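Local coordinates for protein cysteine desulfurase (PDB 5B89) that probably uses pyridoxal 5'-phosphate to take sulfur from L-cysteine and pass it to a sulfur carrier, leaving L-alanine, at residues H119-G124 / A175-V180; S136-W141 / L150-I155. All coordinates share one frame; numbering follows the deposited sequence.

Contact 1: H119-G124 / A175-V180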
loop_
_atom_site.group_PDB
_atom_site.type_symbol
_atom_site.label_atom_id
_atom_site.label_comp_id
_atom_site.label_asym_id
_atom_site.label_seq_id
_atom_site.Cartn_x
_atom_site.Cartn_y
_atom_site.Cartn_z
ATOM N N HIS B 119 7.865 14.270 16.947
ATOM C CA HIS B 119 8.122 15.697 17.381
ATOM C C HIS B 119 7.595 15.993 18.755
ATOM O O HIS B 119 8.093 16.952 19.371
ATOM C CB HIS B 119 7.528 16.658 16.324
ATOM C CG HIS B 119 6.043 16.655 16.277
ATOM N ND1 HIS B 119 5.210 17.527 16.936
ATOM C CD2 HIS B 119 5.218 15.780 15.652
ATOM C CE1 HIS B 119 3.951 17.224 16.691
ATOM N NE2 HIS B 119 3.939 16.155 15.921
ATOM N N ILE B 120 6.662 15.210 19.335
ATOM C CA ILE B 120 6.108 15.542 20.638
ATOM C C ILE B 120 7.043 15.152 21.786
ATOM O O ILE B 120 6.814 15.588 22.909
ATOM C CB ILE B 120 4.725 14.922 20.899
ATOM C CG1 ILE B 120 4.752 13.408 21.202
ATOM C CG2 ILE B 120 3.799 15.199 19.746
ATOM C CD1 ILE B 120 3.408 12.831 21.696
ATOM N N PHE B 121 7.981 14.289 21.545
ATOM C CA PHE B 121 8.812 13.758 22.584
ATOM C C PHE B 121 10.012 14.615 22.951
ATOM O O PHE B 121 10.569 15.242 22.124
ATOM C CB PHE B 121 9.317 12.358 22.182
ATOM C CG PHE B 121 8.231 11.326 22.063
ATOM C CD1 PHE B 121 7.808 10.620 23.148
ATOM C CD2 PHE B 121 7.652 11.067 20.854
ATOM C CE1 PHE B 121 6.820 9.687 23.049
ATOM C CE2 PHE B 121 6.644 10.149 20.750
ATOM C CZ PHE B 121 6.220 9.477 21.859
ATOM N N LYS B 122 10.368 14.564 24.228
ATOM C CA LYS B 122 11.506 15.263 24.777
ATOM C C LYS B 122 12.441 14.207 25.335
ATOM O O LYS B 122 11.996 13.207 25.783
ATOM C CB LYS B 122 11.033 16.169 25.924
ATOM C CG LYS B 122 12.092 16.672 26.852
ATOM C CD LYS B 122 11.527 17.614 27.906
ATOM C CE LYS B 122 12.638 18.539 28.360
ATOM N NZ LYS B 122 12.304 19.710 29.202
ATOM N N ARG B 123 13.738 14.453 25.318
ATOM C CA ARG B 123 14.707 13.524 25.904
ATOM C C ARG B 123 14.244 13.125 27.312
ATOM O O ARG B 123 13.840 13.956 28.070
ATOM C CB ARG B 123 16.097 14.172 25.965
ATOM C CG ARG B 123 17.190 13.329 26.587
ATOM C CD ARG B 123 18.593 13.840 26.299
ATOM N NE ARG B 123 19.011 13.552 24.952
ATOM C CZ ARG B 123 19.573 12.412 24.564
ATOM N NH1 ARG B 123 19.854 11.458 25.435
ATOM N NH2 ARG B 123 19.882 12.235 23.301
ATOM N N GLY B 124 14.306 11.829 27.615
ATOM C CA GLY B 124 13.833 11.291 28.852
ATOM C C GLY B 124 12.367 10.949 29.024
ATOM O O GLY B 124 11.938 10.411 30.079
ATOM N N ALA B 175 3.908 8.083 31.654
ATOM C CA ALA B 175 4.302 7.772 30.303
ATOM C C ALA B 175 3.728 8.811 29.301
ATOM O O ALA B 175 2.604 9.221 29.478
ATOM C CB ALA B 175 3.730 6.396 29.948
ATOM N N LYS B 176 4.483 9.108 28.238
ATOM C CA LYS B 176 3.996 9.951 27.192
ATOM C C LYS B 176 3.061 9.180 26.225
ATOM O O LYS B 176 2.076 9.753 25.712
ATOM C CB LYS B 176 5.166 10.571 26.448
ATOM C CG LYS B 176 4.828 11.565 25.335
ATOM C CD LYS B 176 4.656 12.878 26.016
ATOM C CE LYS B 176 4.439 13.966 24.998
ATOM N NZ LYS B 176 4.317 15.221 25.806
ATOM N N LEU B 177 3.423 7.925 26.013
ATOM C CA LEU B 177 2.700 7.097 25.005
ATOM C C LEU B 177 2.822 5.647 25.495
ATOM O O LEU B 177 3.855 5.217 25.979
ATOM C CB LEU B 177 3.312 7.324 23.647
ATOM C CG LEU B 177 2.607 6.564 22.460
ATOM C CD1 LEU B 177 2.641 7.408 21.180
ATOM C CD2 LEU B 177 3.202 5.207 22.214
ATOM N N VAL B 178 1.730 4.948 25.244
ATOM C CA VAL B 178 1.567 3.510 25.584
ATOM C C VAL B 178 1.131 2.839 24.260
ATOM O O VAL B 178 0.092 3.295 23.692
ATOM C CB VAL B 178 0.569 3.302 26.637
ATOM C CG1 VAL B 178 0.335 1.825 26.934
ATOM C CG2 VAL B 178 0.930 3.975 27.983
ATOM N N ALA B 179 1.834 1.794 23.863
ATOM C CA ALA B 179 1.484 1.035 22.682
ATOM C C ALA B 179 1.319 -0.425 23.045
ATOM O O ALA B 179 2.206 -1.017 23.554
ATOM C CB ALA B 179 2.540 1.188 21.619
ATOM N N VAL B 180 0.164 -0.985 22.749
ATOM C CA VAL B 180 -0.053 -2.393 23.060
ATOM C C VAL B 180 -0.808 -3.132 21.965
ATOM O O VAL B 180 -1.595 -2.589 21.250
ATOM C CB VAL B 180 -0.817 -2.595 24.373
ATOM C CG1 VAL B 180 -0.097 -1.892 25.534
ATOM C CG2 VAL B 180 -2.216 -2.087 24.231
HETATM O O HOH W 1 7.214 15.830 26.126
HETATM O O HOH W 2 4.679 17.377 23.706
#
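The phenyl ring of Phe121 meets Leu177 at its edge, near the ring plane, where CZ lies 4.0 Å from Leu177 CB. One face of the same ring carries Ile120 CG1 from its own segment, 3.7 Å above the plane and displaced toward the rim. Lys176 comes in obliquely, its CG 3.6 Å from Phe121 CE1, so the lysine lays its methylenes rather than its charge against the aromatic ring. Residues 119-124 belong to the loop between helix 106-117 and strand 126-129, and Leu177 lies on the neighbouring strand 177-181 of the large mixed sheet of this class-V aminotransferase fold; the contact thus packs a helix-to-strand connection against the beginning of an inner strand. Leu144 and Trp141 of helix 139-148 touch Phe121 and Leu177, respectively. The Lys176 chain bends at chi2 (85°) and is otherwise extended, which carries CE to within 3.6 Å of Ile120 CD1. Beyond it the ammonium group has no direct bond to the loop. Instead, two waters each accept from Lys176 NZ and donate to the carbonyl oxygen of Ile120, the shorter donation being 2.9 Å from water 2 to Ile120 O.

Contact 2: S136-W141 / L150-I155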
loop_
_atom_site.group_PDB
_atom_site.type_symbol
_atom_site.label_atom_id
_atom_site.label_comp_id
_atom_site.label_asym_id
_atom_site.label_seq_id
_atom_site.Cartn_x
_atom_site.Cartn_y
_atom_site.Cartn_z
ATOM N N SER B 136 6.536 -5.230 14.347
ATOM C CA SER B 136 6.004 -3.980 13.810
ATOM C C SER B 136 5.481 -3.033 14.870
ATOM O O SER B 136 5.369 -1.898 14.630
ATOM C CB SER B 136 4.934 -4.231 12.775
ATOM O OG SER B 136 5.480 -4.779 11.630
ATOM N N ASP B 137 5.194 -3.548 16.042
ATOM C CA ASP B 137 4.782 -2.707 17.171
ATOM C C ASP B 137 5.911 -2.585 18.200
ATOM O O ASP B 137 5.638 -2.281 19.303
ATOM C CB ASP B 137 3.490 -3.163 17.853
ATOM C CG ASP B 137 2.838 -2.033 18.712
ATOM O OD1 ASP B 137 3.031 -0.892 18.366
ATOM O OD2 ASP B 137 2.179 -2.338 19.692
ATOM N N LEU B 138 7.130 -2.847 17.787
ATOM C CA LEU B 138 8.280 -2.735 18.664
ATOM C C LEU B 138 9.360 -1.870 18.052
ATOM O O LEU B 138 9.727 -0.899 18.622
ATOM C CB LEU B 138 8.813 -4.114 18.991
ATOM C CG LEU B 138 10.067 -4.123 19.825
ATOM C CD1 LEU B 138 9.820 -3.354 21.084
ATOM C CD2 LEU B 138 10.499 -5.527 20.146
ATOM N N LEU B 139 9.814 -2.227 16.874
ATOM C CA LEU B 139 10.878 -1.523 16.217
ATOM C C LEU B 139 10.650 -0.044 16.054
ATOM O O LEU B 139 11.575 0.732 16.271
ATOM C CB LEU B 139 11.227 -2.185 14.870
ATOM C CG LEU B 139 12.305 -3.240 14.881
ATOM C CD1 LEU B 139 11.960 -4.374 15.804
ATOM C CD2 LEU B 139 12.566 -3.714 13.464
ATOM N N PRO B 140 9.453 0.418 15.607
ATOM C CA PRO B 140 9.328 1.855 15.516
ATOM C C PRO B 140 9.557 2.569 16.837
ATOM O O PRO B 140 10.071 3.723 16.809
ATOM C CB PRO B 140 7.894 2.056 14.940
ATOM C CG PRO B 140 7.615 0.744 14.246
ATOM C CD PRO B 140 8.259 -0.291 15.134
ATOM N N TRP B 141 9.167 1.978 17.947
ATOM C CA TRP B 141 9.311 2.602 19.244
ATOM C C TRP B 141 10.766 2.526 19.674
ATOM O O TRP B 141 11.284 3.496 20.315
ATOM C CB TRP B 141 8.399 1.967 20.258
ATOM C CG TRP B 141 6.946 1.890 19.782
ATOM C CD1 TRP B 141 6.282 0.734 19.611
ATOM C CD2 TRP B 141 6.138 2.936 19.381
ATOM N NE1 TRP B 141 5.044 1.005 19.127
ATOM C CE2 TRP B 141 4.950 2.341 18.915
ATOM C CE3 TRP B 141 6.303 4.321 19.270
ATOM C CZ2 TRP B 141 3.875 3.113 18.415
ATOM C CZ3 TRP B 141 5.211 5.083 18.762
ATOM C CH2 TRP B 141 4.044 4.451 18.386
ATOM N N LEU B 150 14.826 8.381 24.641
ATOM C CA LEU B 150 13.655 8.126 25.418
ATOM C C LEU B 150 13.845 6.860 26.220
ATOM O O LEU B 150 14.682 6.038 25.873
ATOM C CB LEU B 150 12.405 7.918 24.499
ATOM C CG LEU B 150 12.266 8.978 23.432
ATOM C CD1 LEU B 150 11.013 8.689 22.616
ATOM C CD2 LEU B 150 12.227 10.384 24.052
ATOM N N LYS B 151 12.992 6.693 27.200
ATOM C CA LYS B 151 12.936 5.496 27.967
ATOM C C LYS B 151 11.848 4.593 27.346
ATOM O O LYS B 151 10.780 5.030 27.191
ATOM C CB LYS B 151 12.494 5.807 29.359
ATOM C CG LYS B 151 13.536 6.550 30.168
ATOM C CD LYS B 151 12.931 7.018 31.467
ATOM C CE LYS B 151 13.899 7.863 32.279
ATOM N NZ LYS B 151 13.639 9.312 32.131
ATOM N N LEU B 152 12.179 3.357 27.032
ATOM C CA LEU B 152 11.226 2.393 26.487
ATOM C C LEU B 152 11.108 1.308 27.541
ATOM O O LEU B 152 12.039 0.619 27.775
ATOM C CB LEU B 152 11.715 1.826 25.164
ATOM C CG LEU B 152 10.790 0.780 24.527
ATOM C CD1 LEU B 152 9.390 1.327 24.340
ATOM C CD2 LEU B 152 11.353 0.251 23.222
ATOM N N GLU B 153 9.964 1.227 28.192
ATOM C CA GLU B 153 9.735 0.271 29.238
ATOM C C GLU B 153 8.715 -0.762 28.812
ATOM O O GLU B 153 7.798 -0.501 28.028
ATOM C CB GLU B 153 9.319 0.988 30.465
ATOM C CG GLU B 153 10.570 1.762 30.958
ATOM C CD GLU B 153 10.396 2.463 32.302
ATOM O OE1 GLU B 153 9.451 2.126 33.069
ATOM O OE2 GLU B 153 11.251 3.392 32.530
ATOM N N PHE B 154 8.746 -1.895 29.455
ATOM C CA PHE B 154 7.905 -2.997 29.144
ATOM C C PHE B 154 7.153 -3.456 30.334
ATOM O O PHE B 154 7.784 -3.729 31.447
ATOM C CB PHE B 154 8.784 -4.171 28.667
ATOM C CG PHE B 154 9.587 -3.845 27.473
ATOM C CD1 PHE B 154 9.011 -3.820 26.187
ATOM C CD2 PHE B 154 10.852 -3.406 27.621
ATOM C CE1 PHE B 154 9.707 -3.429 25.108
ATOM C CE2 PHE B 154 11.591 -3.038 26.547
ATOM C CZ PHE B 154 11.045 -3.047 25.279
ATOM N N ILE B 155 5.850 -3.593 30.228
ATOM C CA ILE B 155 5.017 -4.051 31.344
ATOM C C ILE B 155 5.406 -5.483 31.694
ATOM O O ILE B 155 5.688 -6.229 30.834
ATOM C CB ILE B 155 3.521 -4.033 30.961
ATOM C CG1 ILE B 155 3.122 -2.611 30.652
ATOM C CG2 ILE B 155 2.613 -4.560 32.044
ATOM C CD1 ILE B 155 1.846 -2.443 29.878
#
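Leu138 and Leu152 bring the start of helix 139-148 against strand 151-154 through apolar contacts alone, with Phe154 and Trp141 completing the interface. The nearest approach is made by one methyl: Leu138 CD1 lies 4.0 Å from Phe154 CE1, at the edge of the phenyl ring and near its plane, and the two side chains run at about a right angle to each other. With CG of Leu138 anti to the backbone N (chi1 176°), the branched end reaches toward the strand although the CB leaves the backbone at a slant to it, neither facing it nor turned from it. The same methyl is 4.5 Å from Leu152 CD2, a looser touch, while the other branch of Leu152 meets the stem of the tryptophan, CD1 to Trp141 CB at 4.2 Å. The indole itself leads away from the strand, toward Leu177 and Ala179 of strand 177-181.

No hydrogen bond crosses between the segments. Within 136-141, Trp141 NE1 donates to Asp137 OD1 at 2.9 Å, nearly straight at 172°; the acceptor lies in the indole plane, yet the N-H comes from well above the carboxylate plane, 49° out of it. A weak backbone bond runs from Trp141 N to Leu138 O, Leu138 being the N-cap residue.

Helix and final strand belong to the beta-alpha-beta unit 126-129, 139-148, 151-154, and the second subunit packs on it, its Val270 on Leu138 and its Leu272 on Phe154. Cohesion between the two segments therefore rests on side-chain packing, while the Asp137 bond helps to hold the rotation of the indole.

Contact 2 is nested along the chain within the loop closed by contact 1, and their centres are 10 Å apart against the same seven-stranded sheet. They touch directly: Gly124 O and Lys151 NZ are 2.9 Å apart, a probable hydrogen bond, and Phe121 CD1 lies 3.8 Å from Leu150 CD1. Ala179 CB also packs against Trp141, 3.5 Å from its NE1. Contact 1 sits away from the annotated sites, whereas the 136-141 segment of contact 2 approaches the cofactor, the Leu138 side chain being about 9 Å from the bound pyridoxal phosphate and about 7 Å from that of the cofactor-binding His134.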